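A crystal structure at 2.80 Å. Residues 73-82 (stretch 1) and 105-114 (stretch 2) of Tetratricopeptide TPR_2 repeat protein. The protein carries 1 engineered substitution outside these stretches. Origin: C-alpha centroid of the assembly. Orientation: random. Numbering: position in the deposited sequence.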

# COMPACT_ATOMS: atom_id res chain seq x y z
N ASP A 73 -23.33 1.91 -20.74
CA ASP A 73 -23.12 0.48 -20.93
C ASP A 73 -23.04 -0.19 -19.55
O ASP A 73 -21.96 -0.51 -19.08
CB ASP A 73 -21.86 0.25 -21.77
CG ASP A 73 -21.62 -1.23 -22.11
OD1 ASP A 73 -22.52 -2.07 -21.88
OD2 ASP A 73 -20.54 -1.56 -22.60
N PRO A 74 -24.19 -0.39 -18.88
CA PRO A 74 -24.23 -0.93 -17.51
C PRO A 74 -23.97 -2.41 -17.35
O PRO A 74 -23.86 -2.88 -16.22
CB PRO A 74 -25.66 -0.63 -17.06
CG PRO A 74 -26.44 -0.60 -18.33
CD PRO A 74 -25.53 0.06 -19.32
N GLY A 75 -23.91 -3.14 -18.46
CA GLY A 75 -23.55 -4.56 -18.43
C GLY A 75 -22.06 -4.82 -18.37
O GLY A 75 -21.65 -5.95 -18.08
N GLU A 76 -21.25 -3.79 -18.66
CA GLU A 76 -19.80 -3.94 -18.76
C GLU A 76 -19.21 -3.90 -17.36
O GLU A 76 -19.22 -2.86 -16.73
CB GLU A 76 -19.21 -2.84 -19.68
CG GLU A 76 -17.69 -2.76 -19.77
CD GLU A 76 -17.03 -4.09 -20.06
OE1 GLU A 76 -17.35 -4.68 -21.12
OE2 GLU A 76 -16.21 -4.55 -19.25
N ALA A 77 -18.71 -5.04 -16.89
CA ALA A 77 -18.18 -5.21 -15.53
C ALA A 77 -16.97 -4.33 -15.21
O ALA A 77 -16.83 -3.89 -14.06
CB ALA A 77 -17.81 -6.66 -15.29
N SER A 78 -16.09 -4.09 -16.18
CA SER A 78 -14.87 -3.32 -15.92
C SER A 78 -15.15 -1.86 -15.55
O SER A 78 -14.39 -1.25 -14.81
CB SER A 78 -13.88 -3.39 -17.09
OG SER A 78 -14.36 -2.71 -18.24
N TYR A 79 -16.25 -1.31 -16.07
CA TYR A 79 -16.65 0.06 -15.75
C TYR A 79 -17.10 0.17 -14.30
O TYR A 79 -16.80 1.17 -13.63
CB TYR A 79 -17.79 0.54 -16.67
CG TYR A 79 -17.49 0.57 -18.18
CD1 TYR A 79 -16.22 0.28 -18.69
CD2 TYR A 79 -18.49 0.92 -19.08
CE1 TYR A 79 -15.97 0.32 -20.05
CE2 TYR A 79 -18.24 0.95 -20.45
CZ TYR A 79 -16.98 0.65 -20.92
OH TYR A 79 -16.71 0.69 -22.28
N HIS A 80 -17.80 -0.86 -13.82
CA HIS A 80 -18.15 -0.98 -12.40
C HIS A 80 -16.93 -1.19 -11.51
O HIS A 80 -16.84 -0.58 -10.45
CB HIS A 80 -19.14 -2.12 -12.16
CG HIS A 80 -20.49 -1.88 -12.77
ND1 HIS A 80 -21.48 -1.17 -12.14
CD2 HIS A 80 -21.01 -2.27 -13.96
CE1 HIS A 80 -22.55 -1.13 -12.91
NE2 HIS A 80 -22.29 -1.79 -14.02
N TYR A 81 -16.02 -2.06 -11.94
CA TYR A 81 -14.76 -2.31 -11.22
C TYR A 81 -14.02 -1.01 -10.94
O TYR A 81 -13.74 -0.68 -9.79
CB TYR A 81 -13.87 -3.27 -12.01
CG TYR A 81 -12.43 -3.36 -11.54
CD1 TYR A 81 -12.13 -3.79 -10.25
CD2 TYR A 81 -11.37 -3.02 -12.38
CE1 TYR A 81 -10.82 -3.88 -9.80
CE2 TYR A 81 -10.06 -3.09 -11.95
CZ TYR A 81 -9.79 -3.53 -10.66
OH TYR A 81 -8.49 -3.61 -10.21
N ASN A 82 -13.73 -0.26 -11.99
CA ASN A 82 -12.94 0.95 -11.85
C ASN A 82 -13.63 2.08 -11.12
O ASN A 82 -12.97 2.88 -10.45
CB ASN A 82 -12.44 1.38 -13.21
CG ASN A 82 -11.38 0.44 -13.71
OD1 ASN A 82 -10.27 0.44 -13.19
ND2 ASN A 82 -11.72 -0.40 -14.66
N GLU A 105 -20.74 -9.72 -9.91
CA GLU A 105 -22.02 -10.25 -10.33
C GLU A 105 -22.09 -10.37 -11.86
O GLU A 105 -22.56 -11.38 -12.38
CB GLU A 105 -23.16 -9.40 -9.78
CG GLU A 105 -23.35 -9.58 -8.27
CD GLU A 105 -24.29 -8.57 -7.63
OE1 GLU A 105 -24.36 -7.40 -8.07
OE2 GLU A 105 -24.95 -8.96 -6.66
N LEU A 106 -21.56 -9.37 -12.56
CA LEU A 106 -21.59 -9.33 -14.03
C LEU A 106 -20.54 -10.21 -14.70
O LEU A 106 -20.72 -10.64 -15.84
CB LEU A 106 -21.44 -7.88 -14.52
CG LEU A 106 -22.67 -6.98 -14.32
CD1 LEU A 106 -22.32 -5.50 -14.45
CD2 LEU A 106 -23.76 -7.33 -15.33
N ARG A 107 -19.42 -10.44 -14.02
CA ARG A 107 -18.35 -11.25 -14.55
C ARG A 107 -17.79 -12.00 -13.36
O ARG A 107 -16.87 -11.53 -12.70
CB ARG A 107 -17.30 -10.36 -15.22
CG ARG A 107 -16.30 -11.12 -16.10
CD ARG A 107 -14.90 -10.51 -16.07
NE ARG A 107 -14.85 -9.14 -16.60
CZ ARG A 107 -14.54 -8.78 -17.85
NH1 ARG A 107 -14.21 -9.68 -18.77
NH2 ARG A 107 -14.55 -7.49 -18.18
N PRO A 108 -18.37 -13.17 -13.03
CA PRO A 108 -17.92 -13.91 -11.84
C PRO A 108 -16.47 -14.36 -11.84
O PRO A 108 -15.94 -14.61 -10.77
CB PRO A 108 -18.86 -15.11 -11.79
CG PRO A 108 -20.10 -14.62 -12.46
CD PRO A 108 -19.61 -13.76 -13.58
N ASP A 109 -15.84 -14.47 -13.01
CA ASP A 109 -14.42 -14.82 -13.11
C ASP A 109 -13.51 -13.59 -13.31
O ASP A 109 -12.59 -13.61 -14.13
CB ASP A 109 -14.18 -15.93 -14.17
CG ASP A 109 -14.39 -15.47 -15.61
OD1 ASP A 109 -15.01 -14.41 -15.86
OD2 ASP A 109 -13.93 -16.20 -16.51
N TYR A 110 -13.76 -12.54 -12.53
CA TYR A 110 -13.02 -11.29 -12.60
C TYR A 110 -12.01 -11.30 -11.45
O TYR A 110 -12.30 -10.80 -10.36
CB TYR A 110 -13.99 -10.10 -12.45
CG TYR A 110 -13.56 -8.76 -13.03
CD1 TYR A 110 -12.20 -8.42 -13.21
CD2 TYR A 110 -14.51 -7.80 -13.35
CE1 TYR A 110 -11.83 -7.19 -13.73
CE2 TYR A 110 -14.14 -6.56 -13.88
CZ TYR A 110 -12.80 -6.26 -14.06
OH TYR A 110 -12.45 -5.03 -14.58
N HIS A 111 -10.82 -11.86 -11.69
CA HIS A 111 -9.80 -11.98 -10.63
C HIS A 111 -9.29 -10.64 -10.05
O HIS A 111 -8.91 -10.60 -8.88
CB HIS A 111 -8.63 -12.91 -11.05
CG HIS A 111 -7.81 -12.41 -12.21
ND1 HIS A 111 -7.44 -13.24 -13.25
CD2 HIS A 111 -7.28 -11.20 -12.49
CE1 HIS A 111 -6.72 -12.55 -14.12
NE2 HIS A 111 -6.61 -11.31 -13.69
N ARG A 112 -9.28 -9.56 -10.83
CA ARG A 112 -8.80 -8.25 -10.35
C ARG A 112 -9.83 -7.58 -9.45
O ARG A 112 -9.47 -6.94 -8.47
CB ARG A 112 -8.40 -7.32 -11.50
CG ARG A 112 -6.95 -7.47 -11.94
CD ARG A 112 -6.55 -6.44 -12.99
NE ARG A 112 -6.51 -5.07 -12.44
CZ ARG A 112 -6.32 -3.96 -13.15
NH1 ARG A 112 -6.14 -4.00 -14.47
NH2 ARG A 112 -6.31 -2.78 -12.53
N ALA A 113 -11.11 -7.73 -9.79
CA ALA A 113 -12.22 -7.21 -8.98
C ALA A 113 -12.35 -7.99 -7.68
O ALA A 113 -12.70 -7.44 -6.65
CB ALA A 113 -13.52 -7.26 -9.76
N HIS A 114 -12.08 -9.29 -7.74
CA HIS A 114 -12.09 -10.16 -6.57
C HIS A 114 -10.97 -9.75 -5.59
O HIS A 114 -11.22 -9.70 -4.39
CB HIS A 114 -11.94 -11.62 -7.02
CG HIS A 114 -12.41 -12.63 -6.02
ND1 HIS A 114 -11.96 -12.69 -4.72
CD2 HIS A 114 -13.27 -13.67 -6.16
CE1 HIS A 114 -12.54 -13.70 -4.10
NE2 HIS A 114 -13.34 -14.31 -4.95

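The two stretches pack mainly through apolar and aromatic side chains, with a few polar links, and bury 502 Å² between them. Glu76 links its own helix start to the second stretch. It sits at the N-cap of the helix that follows. Its OE2 accepts from Ser78 N at 3.1 Å, which caps the helix, and from Ser78 OG at 2.8 Å. The same OE2 forms a salt bridge with Arg107 NH2 at 3.5 Å. The CA-to-CB bond of Glu76 points away from the second stretch, but the end of the chain returns to it, with chi1 t and chi2 p. One carboxylate oxygen thus serves both the helix start and the contact.

Ala77 is buried and points toward the second stretch. Its CB lies 3.7 Å from Arg107 CB, 3.9 Å from Leu106 CB and 3.9 Å from Tyr110 CE2. A small methyl suits this close approach, where the CA atoms of Ala77 and Leu106 are 5.6 Å apart.

Leu106 reaches back to the turn. Its CD1 is 3.5 Å from both Pro74 O and His80 CD2. Pro74 O is satisfied within its own stretch: His80 NE2 donates to it at 2.9 Å. This bond ties the helix to the turn and holds the imidazole beside Leu106.

Tyr81 has the largest area covered, 103 Å². Its ring meets that of Tyr110 obliquely, with centroids 5.2 Å apart and planes at 49°. Tyr81 CD1 lies 3.8 Å from Ala113 CB, where a short side chain lets the ring come close. The phenol oxygen, Tyr81 OH, accepts two weak bonds, from Arg112 NE and Arg112 NH2, each at 3.3 Å. Tyr110 OH packs 3.3 Å from Ser78 CB and has no hydrogen bond across the contact. Asn82 ND2 donates to Ser78 O at 2.8 Å, within the first stretch.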